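Local coordinates for protein nitrite transporter NirC (Salmonella enterica subsp. enterica serovar Typhimurium, PDB 4FC4) that forms a pentameric nitrite channel of the formate/nitrite transporter family, carrying nitrite into and out of the cell across the cytoplasmic membrane, at the interface of chains A and B. Numbering follows the deposited sequence. Chains: chain A/B, Nitrite transporter NirC.

The interface of chains A and B. Residues chain A 162-163, 166, 240-241, 245; chain B 33, 36-37, 40, 71, 75.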
loop_
_atom_site.group_PDB
_atom_site.type_symbol
_atom_site.label_atom_id
_atom_site.label_comp_id
_atom_site.label_asym_id
_atom_site.label_seq_id
_atom_site.Cartn_x
_atom_site.Cartn_y
_atom_site.Cartn_z
ATOM N N TRP A 162 -14.686 -19.166 -6.936
ATOM C CA TRP A 162 -15.574 -18.109 -6.469
ATOM C C TRP A 162 -14.704 -16.844 -6.284
ATOM O O TRP A 162 -14.956 -15.796 -6.858
ATOM C CB TRP A 162 -16.263 -18.528 -5.176
ATOM C CG TRP A 162 -17.583 -17.860 -5.016
ATOM C CD1 TRP A 162 -18.061 -16.771 -5.734
ATOM C CD2 TRP A 162 -18.619 -18.141 -4.013
ATOM N NE1 TRP A 162 -19.316 -16.399 -5.294
ATOM C CE2 TRP A 162 -19.698 -17.182 -4.251
ATOM C CE3 TRP A 162 -18.773 -19.086 -2.988
ATOM C CZ2 TRP A 162 -20.892 -17.220 -3.519
ATOM C CZ3 TRP A 162 -19.942 -19.076 -2.256
ATOM C CH2 TRP A 162 -20.971 -18.174 -2.523
ATOM N N LEU A 163 -13.653 -16.957 -5.500
ATOM C CA LEU A 163 -12.746 -15.838 -5.238
ATOM C C LEU A 163 -12.013 -15.384 -6.485
ATOM O O LEU A 163 -11.918 -14.172 -6.731
ATOM C CB LEU A 163 -11.729 -16.181 -4.128
ATOM C CG LEU A 163 -12.519 -16.157 -2.809
ATOM C CD1 LEU A 163 -11.898 -16.980 -1.681
ATOM C CD2 LEU A 163 -12.810 -14.720 -2.391
ATOM N N LEU A 166 -14.702 -13.572 -8.581
ATOM C CA LEU A 166 -15.012 -12.339 -7.836
ATOM C C LEU A 166 -13.881 -11.334 -8.122
ATOM O O LEU A 166 -14.128 -10.146 -8.330
ATOM C CB LEU A 166 -15.190 -12.562 -6.302
ATOM C CG LEU A 166 -16.532 -13.094 -5.761
ATOM C CD1 LEU A 166 -16.455 -13.643 -4.336
ATOM C CD2 LEU A 166 -17.693 -12.093 -5.930
ATOM N N PHE A 240 -22.260 -19.815 -9.400
ATOM C CA PHE A 240 -22.255 -18.867 -8.296
ATOM C C PHE A 240 -22.077 -17.469 -8.884
ATOM O O PHE A 240 -22.726 -16.526 -8.437
ATOM C CB PHE A 240 -21.173 -19.159 -7.189
ATOM C CG PHE A 240 -21.259 -20.550 -6.521
ATOM C CD1 PHE A 240 -22.349 -21.390 -6.667
ATOM C CD2 PHE A 240 -20.219 -20.989 -5.679
ATOM C CE1 PHE A 240 -22.376 -22.656 -6.045
ATOM C CE2 PHE A 240 -20.226 -22.244 -5.082
ATOM C CZ PHE A 240 -21.324 -23.082 -5.252
ATOM N N MET A 241 -21.167 -17.341 -9.860
ATOM C CA MET A 241 -20.889 -16.037 -10.491
ATOM C C MET A 241 -21.748 -15.674 -11.735
ATOM O O MET A 241 -22.525 -14.706 -11.726
ATOM C CB MET A 241 -19.405 -15.878 -10.753
ATOM C CG MET A 241 -18.606 -15.770 -9.421
ATOM S SD MET A 241 -18.853 -14.219 -8.522
ATOM C CE MET A 241 -18.518 -13.020 -9.820
ATOM N N TYR A 245 -24.850 -13.654 -10.853
ATOM C CA TYR A 245 -25.060 -12.275 -11.258
ATOM C C TYR A 245 -26.078 -12.118 -12.366
ATOM O O TYR A 245 -26.805 -11.115 -12.371
ATOM C CB TYR A 245 -23.790 -11.477 -11.541
ATOM C CG TYR A 245 -23.170 -11.017 -10.252
ATOM C CD1 TYR A 245 -23.763 -9.981 -9.484
ATOM C CD2 TYR A 245 -22.013 -11.673 -9.731
ATOM C CE1 TYR A 245 -23.199 -9.602 -8.253
ATOM C CE2 TYR A 245 -21.450 -11.292 -8.501
ATOM C CZ TYR A 245 -22.030 -10.265 -7.764
ATOM O OH TYR A 245 -21.441 -9.883 -6.544
ATOM N N MET B 33 -25.608 -13.460 -1.484
ATOM C CA MET B 33 -24.274 -13.094 -1.888
ATOM C C MET B 33 -23.536 -12.344 -0.762
ATOM O O MET B 33 -22.403 -12.666 -0.439
ATOM C CB MET B 33 -24.287 -12.259 -3.175
ATOM C CG MET B 33 -24.698 -12.987 -4.462
ATOM S SD MET B 33 -24.487 -11.869 -5.885
ATOM C CE MET B 33 -24.405 -12.976 -7.298
ATOM N N ALA B 36 -22.486 -14.752 2.043
ATOM C CA ALA B 36 -21.419 -15.598 1.530
ATOM C C ALA B 36 -20.065 -14.821 1.437
ATOM O O ALA B 36 -19.011 -15.341 1.895
ATOM C CB ALA B 36 -21.827 -16.198 0.181
ATOM N N TYR B 37 -20.109 -13.581 0.922
ATOM C CA TYR B 37 -18.899 -12.750 0.737
ATOM C C TYR B 37 -18.278 -12.419 2.055
ATOM O O TYR B 37 -17.055 -12.588 2.219
ATOM C CB TYR B 37 -19.194 -11.462 -0.015
ATOM C CG TYR B 37 -19.632 -11.672 -1.486
ATOM C CD1 TYR B 37 -19.514 -12.936 -2.127
ATOM C CD2 TYR B 37 -20.131 -10.602 -2.223
ATOM C CE1 TYR B 37 -19.908 -13.094 -3.419
ATOM C CE2 TYR B 37 -20.527 -10.761 -3.519
ATOM C CZ TYR B 37 -20.426 -11.997 -4.114
ATOM O OH TYR B 37 -20.890 -12.102 -5.415
ATOM N N LEU B 40 -16.464 -15.471 3.284
ATOM C CA LEU B 40 -15.202 -15.805 2.699
ATOM C C LEU B 40 -14.143 -14.955 3.425
ATOM O O LEU B 40 -13.017 -15.419 3.650
ATOM C CB LEU B 40 -15.211 -15.545 1.165
ATOM C CG LEU B 40 -16.055 -16.501 0.243
ATOM C CD1 LEU B 40 -16.269 -15.885 -1.117
ATOM C CD2 LEU B 40 -15.361 -17.872 0.060
ATOM N N LEU B 71 -15.736 -7.039 -1.169
ATOM C CA LEU B 71 -16.635 -7.878 -1.965
ATOM C C LEU B 71 -18.038 -7.326 -1.959
ATOM O O LEU B 71 -18.601 -7.087 -2.988
ATOM C CB LEU B 71 -16.631 -9.355 -1.480
ATOM C CG LEU B 71 -15.307 -10.155 -1.631
ATOM C CD1 LEU B 71 -15.438 -11.572 -1.083
ATOM C CD2 LEU B 71 -14.776 -10.153 -3.074
ATOM N N ALA B 75 -18.096 -5.866 -5.682
ATOM C CA ALA B 75 -18.744 -6.878 -6.517
ATOM C C ALA B 75 -20.252 -6.600 -6.621
ATOM O O ALA B 75 -20.821 -6.820 -7.683
ATOM C CB ALA B 75 -18.478 -8.310 -6.020
HETATM O O HOH W 1 -21.354 -14.846 -6.248
#
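A:Tyr245 and B:Tyr37 meet tip to tip across the subunit boundary. Their phenol oxygens, A:Tyr245 OH and B:Tyr37 OH, share a short hydrogen bond of 2.5 Å; either phenol may be the donor. A:Tyr245 OH lies in the plane of the B:Tyr37 ring, at its edge.

A water extends this link into chain A. It lies 2.9 Å from B:Tyr37 OH and also binds the backbone carbonyl A:Phe240 O. The indole N-H of A:Trp162 points at the water in a fairly straight bond (156° at H), NE1 to water oxygen 2.7 Å. The water lies in the indole plane. A:Trp162 has CG anti to the backbone N (chi1 -152°), which carries the indole toward chain B. Thus B:Tyr37 OH is gripped by both the partner phenol and the water.

B:Met33 CE sits over the centre of the A:Tyr245 ring, 3.4 Å from its centroid, as a CH-pi contact.

Apolar contacts flank these bonds. Both A:Leu166 methyls lie to one side of the B:Tyr37 ring plane, offset past the rim, with CD2 3.3 Å from B:Tyr37 CZ. B:Met33 O lies against the opposite face. The far rim of the indole touches B:Ala36, with A:Trp162 CH2 3.5 Å from B:Ala36 CB. A:Leu163 and B:Leu40 run alongside in opposing senses.

In the fold, helices 150-172 and 219-248 of chain A, predicted to span the membrane, face helices 24-51 and 67-75 of chain B. The patch probably helps hold neighbouring subunits of the pentamer together.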